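PDB 6ORH: glycoside hydrolase, which probably acts as an alpha-L-fucosidase of glycoside hydrolase family 29, removing fucose from host-derived carbohydrate antigens. Local coordinates for residues D141-Y146 and N182-K187; A148-I153 and E190-L195. The protein carries 2 engineered substitutions. All coordinates share one frame; numbering follows the deposited sequence.

Interaction 1. Residues D141-Y146 and N182-K187. With EDO (1,2-ethanediol), chain F.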
loop_
_atom_site.group_PDB
_atom_site.type_symbol
_atom_site.label_atom_id
_atom_site.label_comp_id
_atom_site.label_asym_id
_atom_site.label_seq_id
_atom_site.Cartn_x
_atom_site.Cartn_y
_atom_site.Cartn_z
ATOM N N ASP A 141 -31.388 21.741 -23.468
ATOM C CA ASP A 141 -30.606 22.618 -24.327
ATOM C C ASP A 141 -29.118 22.471 -23.996
ATOM O O ASP A 141 -28.285 22.482 -24.904
ATOM C CB ASP A 141 -31.057 24.083 -24.266
ATOM C CG ASP A 141 -32.285 24.394 -25.108
ATOM O OD1 ASP A 141 -32.654 23.572 -25.945
ATOM O OD2 ASP A 141 -32.843 25.501 -24.948
ATOM N N TYR A 142 -28.783 22.307 -22.709
ATOM C CA TYR A 142 -27.366 22.188 -22.363
ATOM C C TYR A 142 -26.818 20.886 -22.943
ATOM O O TYR A 142 -25.707 20.878 -23.512
ATOM C CB TYR A 142 -27.073 22.217 -20.851
ATOM C CG TYR A 142 -25.595 22.033 -20.606
ATOM C CD1 TYR A 142 -24.685 23.027 -20.927
ATOM C CD2 TYR A 142 -25.080 20.794 -20.221
ATOM C CE1 TYR A 142 -23.307 22.836 -20.828
ATOM C CE2 TYR A 142 -23.709 20.592 -20.088
ATOM C CZ TYR A 142 -22.819 21.601 -20.418
ATOM O OH TYR A 142 -21.460 21.413 -20.304
ATOM N N ASN A 143 -27.603 19.812 -22.789
ATOM C CA ASN A 143 -27.189 18.526 -23.358
ATOM C C ASN A 143 -26.969 18.629 -24.866
ATOM O O ASN A 143 -26.033 18.011 -25.390
ATOM C CB ASN A 143 -28.178 17.414 -23.026
ATOM C CG ASN A 143 -27.897 16.883 -21.641
ATOM O OD1 ASN A 143 -26.905 16.185 -21.437
ATOM N ND2 ASN A 143 -28.765 17.198 -20.690
ATOM N N ALA A 144 -27.839 19.368 -25.582
ATOM C CA ALA A 144 -27.657 19.529 -27.022
ATOM C C ALA A 144 -26.386 20.315 -27.359
ATOM O O ALA A 144 -25.728 20.030 -28.360
ATOM C CB ALA A 144 -28.901 20.142 -27.650
ATOM N N TYR A 145 -26.034 21.297 -26.521
ATOM C CA TYR A 145 -24.808 22.073 -26.665
ATOM C C TYR A 145 -23.603 21.136 -26.519
ATOM O O TYR A 145 -22.703 21.124 -27.375
ATOM C CB TYR A 145 -24.784 23.186 -25.602
ATOM C CG TYR A 145 -23.475 23.920 -25.436
ATOM C CD1 TYR A 145 -22.963 24.696 -26.469
ATOM C CD2 TYR A 145 -22.703 23.815 -24.281
ATOM C CE1 TYR A 145 -21.774 25.381 -26.330
ATOM C CE2 TYR A 145 -21.507 24.509 -24.128
ATOM C CZ TYR A 145 -21.020 25.271 -25.177
ATOM O OH TYR A 145 -19.841 25.953 -25.092
ATOM N N TYR A 146 -23.619 20.351 -25.438
ATOM C CA TYR A 146 -22.522 19.412 -25.170
ATOM C C TYR A 146 -22.347 18.445 -26.340
ATOM O O TYR A 146 -21.223 18.236 -26.832
ATOM C CB TYR A 146 -22.731 18.703 -23.819
ATOM C CG TYR A 146 -21.506 17.958 -23.342
ATOM C CD1 TYR A 146 -21.258 16.663 -23.793
ATOM C CD2 TYR A 146 -20.632 18.524 -22.436
ATOM C CE1 TYR A 146 -20.131 15.971 -23.375
ATOM C CE2 TYR A 146 -19.497 17.847 -22.002
ATOM C CZ TYR A 146 -19.236 16.581 -22.509
ATOM O OH TYR A 146 -18.139 15.871 -22.080
ATOM N N ASN A 182 -28.706 17.127 -15.247
ATOM C CA ASN A 182 -28.552 15.705 -15.518
ATOM C C ASN A 182 -28.155 15.556 -16.987
ATOM O O ASN A 182 -28.654 16.293 -17.847
ATOM C CB ASN A 182 -29.845 14.936 -15.253
ATOM C CG ASN A 182 -30.185 14.783 -13.780
ATOM O OD1 ASN A 182 -29.311 14.747 -12.924
ATOM N ND2 ASN A 182 -31.461 14.623 -13.493
ATOM N N TYR A 183 -27.263 14.598 -17.261
ATOM C CA TYR A 183 -26.663 14.472 -18.583
ATOM C C TYR A 183 -27.271 13.300 -19.360
ATOM O O TYR A 183 -27.569 12.257 -18.794
ATOM C CB TYR A 183 -25.149 14.255 -18.435
ATOM C CG TYR A 183 -24.454 15.332 -17.649
ATOM C CD1 TYR A 183 -24.573 16.664 -18.028
ATOM C CD2 TYR A 183 -23.727 15.039 -16.516
ATOM C CE1 TYR A 183 -23.939 17.661 -17.313
ATOM C CE2 TYR A 183 -23.079 16.028 -15.785
ATOM C CZ TYR A 183 -23.189 17.344 -16.196
ATOM O OH TYR A 183 -22.555 18.330 -15.513
ATOM N N GLU A 184 -27.407 13.494 -20.674
ATOM C CA GLU A 184 -27.929 12.476 -21.569
ATOM C C GLU A 184 -26.783 11.548 -21.975
ATOM O O GLU A 184 -26.441 11.464 -23.151
ATOM C CB GLU A 184 -28.614 13.121 -22.771
ATOM C CG GLU A 184 -29.917 13.827 -22.394
ATOM C CD GLU A 184 -30.521 14.619 -23.543
ATOM O OE1 GLU A 184 -30.318 14.227 -24.716
ATOM O OE2 GLU A 184 -31.184 15.650 -23.265
ATOM N N PHE A 185 -26.251 10.795 -20.998
ATOM C CA PHE A 185 -25.031 10.018 -21.216
ATOM C C PHE A 185 -25.174 9.044 -22.393
ATOM O O PHE A 185 -24.290 8.967 -23.247
ATOM C CB PHE A 185 -24.684 9.263 -19.934
ATOM C CG PHE A 185 -24.053 10.104 -18.861
ATOM C CD1 PHE A 185 -22.802 10.670 -19.063
ATOM C CD2 PHE A 185 -24.654 10.251 -17.613
ATOM C CE1 PHE A 185 -22.183 11.408 -18.059
ATOM C CE2 PHE A 185 -24.031 10.976 -16.604
ATOM C CZ PHE A 185 -22.787 11.540 -16.826
ATOM N N GLU A 186 -26.278 8.301 -22.455
ATOM C CA GLU A 186 -26.415 7.295 -23.507
ATOM C C GLU A 186 -26.371 7.918 -24.901
ATOM O O GLU A 186 -25.768 7.359 -25.818
ATOM C CB GLU A 186 -27.635 6.398 -23.276
ATOM C CG GLU A 186 -27.427 5.473 -22.100
ATOM C CD GLU A 186 -26.206 4.549 -22.112
ATOM O OE1 GLU A 186 -25.715 4.152 -23.221
ATOM O OE2 GLU A 186 -25.740 4.217 -21.009
ATOM N N LYS A 187 -27.015 9.076 -25.088
ATOM C CA LYS A 187 -27.001 9.753 -26.367
ATOM C C LYS A 187 -25.581 10.211 -26.686
ATOM O O LYS A 187 -25.124 10.055 -27.811
ATOM C CB LYS A 187 -27.993 10.921 -26.344
ATOM C CG LYS A 187 -28.221 11.562 -27.698
ATOM C CD LYS A 187 -29.406 12.502 -27.678
ATOM C CE LYS A 187 -29.655 13.125 -29.037
ATOM N NZ LYS A 187 -30.702 14.165 -28.920
HETATM C C1 EDO F . -21.741 2.027 -22.169
HETATM O O1 EDO F . -22.867 2.280 -21.344
HETATM C C2 EDO F . -22.109 1.963 -23.599
HETATM O O2 EDO F . -23.290 2.691 -23.954
HETATM O O HOH W 1 -27.494 15.048 -25.604
#

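Interaction 2. Residues A148-I153 and E190-L195. With EDO (1,2-ethanediol), chain F.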
loop_
_atom_site.group_PDB
_atom_site.type_symbol
_atom_site.label_atom_id
_atom_site.label_comp_id
_atom_site.label_asym_id
_atom_site.label_seq_id
_atom_site.Cartn_x
_atom_site.Cartn_y
_atom_site.Cartn_z
ATOM N N ALA A 148 -23.464 18.686 -29.460
ATOM C CA ALA A 148 -22.997 19.370 -30.662
ATOM C C ALA A 148 -21.482 19.577 -30.633
ATOM O O ALA A 148 -20.845 19.513 -31.678
ATOM C CB ALA A 148 -23.711 20.684 -30.858
ATOM N N GLN A 149 -20.910 19.835 -29.449
ATOM C CA GLN A 149 -19.467 20.009 -29.391
ATOM C C GLN A 149 -18.766 18.663 -29.583
ATOM O O GLN A 149 -17.733 18.614 -30.261
ATOM C CB GLN A 149 -19.076 20.799 -28.138
ATOM C CG GLN A 149 -19.551 22.238 -28.262
ATOM C CD GLN A 149 -18.999 23.079 -27.149
ATOM O OE1 GLN A 149 -18.842 22.621 -26.005
ATOM N NE2 GLN A 149 -18.739 24.329 -27.478
ATOM N N LEU A 150 -19.295 17.599 -28.966
ATOM C CA LEU A 150 -18.751 16.268 -29.234
ATOM C C LEU A 150 -18.683 16.042 -30.750
ATOM O O LEU A 150 -17.668 15.538 -31.250
ATOM C CB LEU A 150 -19.594 15.171 -28.579
ATOM C CG LEU A 150 -19.502 15.033 -27.050
ATOM C CD1 LEU A 150 -20.418 13.916 -26.578
ATOM C CD2 LEU A 150 -18.064 14.756 -26.629
ATOM N N LYS A 151 -19.770 16.389 -31.476
ATOM C CA LYS A 151 -19.824 16.157 -32.916
ATOM C C LYS A 151 -18.770 16.998 -33.631
ATOM O O LYS A 151 -18.071 16.505 -34.519
ATOM C CB LYS A 151 -21.237 16.489 -33.417
ATOM C CG LYS A 151 -22.247 15.422 -33.004
ATOM C CD LYS A 151 -23.673 15.770 -33.407
ATOM C CE LYS A 151 -24.659 14.680 -33.043
ATOM N NZ LYS A 151 -26.023 15.074 -33.471
ATOM N N GLU A 152 -18.636 18.270 -33.248
ATOM C CA GLU A 152 -17.640 19.149 -33.852
ATOM C C GLU A 152 -16.238 18.572 -33.691
ATOM O O GLU A 152 -15.409 18.655 -34.605
ATOM C CB GLU A 152 -17.558 20.486 -33.126
ATOM C CG GLU A 152 -18.601 21.450 -33.580
ATOM C CD GLU A 152 -18.457 22.832 -32.965
ATOM O OE1 GLU A 152 -18.162 22.937 -31.747
ATOM O OE2 GLU A 152 -18.607 23.811 -33.729
ATOM N N ILE A 153 -15.972 18.011 -32.515
ATOM C CA ILE A 153 -14.612 17.596 -32.199
ATOM C C ILE A 153 -14.329 16.268 -32.890
ATOM O O ILE A 153 -13.220 16.066 -33.427
ATOM C CB ILE A 153 -14.455 17.478 -30.667
ATOM C CG1 ILE A 153 -14.532 18.870 -30.015
ATOM C CG2 ILE A 153 -13.158 16.754 -30.313
ATOM C CD1 ILE A 153 -14.871 18.823 -28.513
ATOM N N GLU A 190 -23.564 7.140 -27.712
ATOM C CA GLU A 190 -23.958 6.713 -29.048
ATOM C C GLU A 190 -23.214 7.508 -30.120
ATOM O O GLU A 190 -22.686 6.921 -31.072
ATOM C CB GLU A 190 -25.469 6.867 -29.222
ATOM C CG GLU A 190 -26.269 5.748 -28.593
ATOM C CD GLU A 190 -27.772 5.997 -28.624
ATOM O OE1 GLU A 190 -28.188 7.024 -29.187
ATOM O OE2 GLU A 190 -28.518 5.184 -28.067
ATOM N N THR A 191 -23.170 8.842 -29.956
ATOM C CA THR A 191 -22.499 9.714 -30.902
ATOM C C THR A 191 -21.000 9.398 -30.928
ATOM O O THR A 191 -20.374 9.426 -31.990
ATOM C CB THR A 191 -22.774 11.198 -30.615
ATOM O OG1 THR A 191 -24.074 11.465 -31.155
ATOM C CG2 THR A 191 -21.794 12.147 -31.266
ATOM N N ILE A 192 -20.419 9.183 -29.740
ATOM C CA ILE A 192 -18.989 8.871 -29.684
ATOM C C ILE A 192 -18.702 7.600 -30.486
ATOM O O ILE A 192 -17.711 7.549 -31.225
ATOM C CB ILE A 192 -18.464 8.831 -28.234
ATOM C CG1 ILE A 192 -18.597 10.227 -27.615
ATOM C CG2 ILE A 192 -17.024 8.316 -28.170
ATOM C CD1 ILE A 192 -18.420 10.226 -26.111
ATOM N N ARG A 193 -19.565 6.587 -30.359
ATOM C CA ARG A 193 -19.365 5.366 -31.131
ATOM C C ARG A 193 -19.523 5.665 -32.624
ATOM O O ARG A 193 -18.728 5.235 -33.465
ATOM C CB ARG A 193 -20.384 4.311 -30.693
ATOM C CG ARG A 193 -20.017 3.591 -29.404
ATOM C CD ARG A 193 -20.914 2.411 -29.057
ATOM N NE ARG A 193 -22.335 2.700 -28.917
ATOM C CZ ARG A 193 -22.915 3.124 -27.800
ATOM N NH1 ARG A 193 -22.195 3.343 -26.711
ATOM N NH2 ARG A 193 -24.215 3.341 -27.786
ATOM N N ASP A 194 -20.587 6.387 -32.966
ATOM C CA ASP A 194 -20.899 6.648 -34.365
ATOM C C ASP A 194 -19.694 7.292 -35.044
ATOM O O ASP A 194 -19.387 6.993 -36.199
ATOM C CB ASP A 194 -22.066 7.629 -34.524
ATOM C CG ASP A 194 -23.453 7.106 -34.185
ATOM O OD1 ASP A 194 -23.633 5.860 -34.096
ATOM O OD2 ASP A 194 -24.357 7.964 -33.991
ATOM N N LEU A 195 -18.984 8.167 -34.318
ATOM C CA LEU A 195 -17.916 8.952 -34.931
ATOM C C LEU A 195 -16.523 8.358 -34.708
ATOM O O LEU A 195 -15.618 8.659 -35.503
ATOM C CB LEU A 195 -17.983 10.388 -34.396
ATOM C CG LEU A 195 -19.250 11.156 -34.752
ATOM C CD1 LEU A 195 -19.170 12.534 -34.153
ATOM C CD2 LEU A 195 -19.360 11.296 -36.280
HETATM C C1 EDO F . -21.741 2.027 -22.169
HETATM O O1 EDO F . -22.867 2.280 -21.344
HETATM C C2 EDO F . -22.109 1.963 -23.599
HETATM O O2 EDO F . -23.290 2.691 -23.954
#

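Interaction 1. Residues D141-Y146 and N182-K187
Asn143, on helix 139-154, grips the chain entering helix 185-196 with both ends of its carboxamide. Its OD1 accepts a hydrogen bond from Glu184 N at 2.8 Å, a nearly straight bond (166°) whose donor stands well above the carbonyl plane of Asn143. Its ND2 donates to Asn182 O at 3.0 Å, with that oxygen lying in the amide plane. CG of Asn143 stands anti to the carbonyl carbon (chi1 -82°), beside the backbone N. The carboxylate of Glu184 stacks on the amide, the two planes 28° apart, and its OE2 lies 3.5 Å from Asn143 CB. A water donates to Glu184 OE1 and, weakly, to Asn143 O. Beside this polar grip, Tyr142 CE2 meets Tyr183 CE1 at 4.0 Å. Further out, Asn143 ND2 is shared with Glu139 O, so its amide is fixed from its own helix too. Tyr183 OH bonds to Tyr134 OH, and Tyr134 meets the Tyr142 ring edge-to-face. Glu184, the centre of an inverse gamma turn, occupies the N-cap position of helix 185-196. Asn143 thus ties the loop leading into one outer helix of the TIM barrel to the preceding outer helix.

Interaction 2. Residues A148-I153 and E190-L195
Leu150, Lys151, Thr191, Ile192 and Leu195 meet between two helices that run almost parallel, 13° between their N-to-C directions, with axes 10.0 Å apart at closest approach. The nearest alpha carbons pair Lys151 with Thr191 and Leu150 with Ile192. No hydrogen bond joins the segments, and the interface is mainly apolar. At its buried side, Leu150 CD1 comes 4.2 Å from Ile192 CD1, methyl against methyl. On the more exposed side, Lys151 CG rests 3.7 Å from Thr191 CG2, and the two side chains cross at about a right angle. The threonine methyl stands anti to its backbone N, whereas OG1 lies beside that N. The lysine chain runs extended beyond CG, which carries CE past Thr191 OG1 at 3.8 Å.

Side-by-side helices of this kind form the outer layer of a TIM barrel: helix 139-154 follows barrel strand 119-124, and helix 185-196 follows strand 167-169, its parallel neighbour. Leu150 also touches Leu124 on the first of these strands, while Ile192 reaches Met170 just beyond the second.

One turn further on, Leu195 points toward the first helix, its CD1 3.9 Å from Lys151 CA and thus against the helix backbone itself. Leu154 of the first helix touches both Ile192 and Leu195. On the flank of helix 185-196, Arg193 NH1 makes a weak hydrogen bond of 3.0 Å to O2 of an ethanediol, probably a crystallisation additive.

Interactions 1 and 2 are successive levels of one helix pair, their centres 12 Å apart. Their segments alternate along the chain: 141-146, 148-153, 182-187, then 190-195. Strand 167-169 of the barrel sheet lies in the connection between the helices. Interaction 1 joins the N-terminal part of helix 139-154 to the residues leading into helix 185-196 through polar bonds and a water, whereas interaction 2 continues toward the C-terminal parts with apolar contacts. Together they hold consecutive outer helices of the barrel side by side along their length. Both lie away from the annotated sites, although the Tyr183 side chain is about 10 Å from bound fucose and galactose. A single ethanediol weakly bonds Glu186 and Arg193.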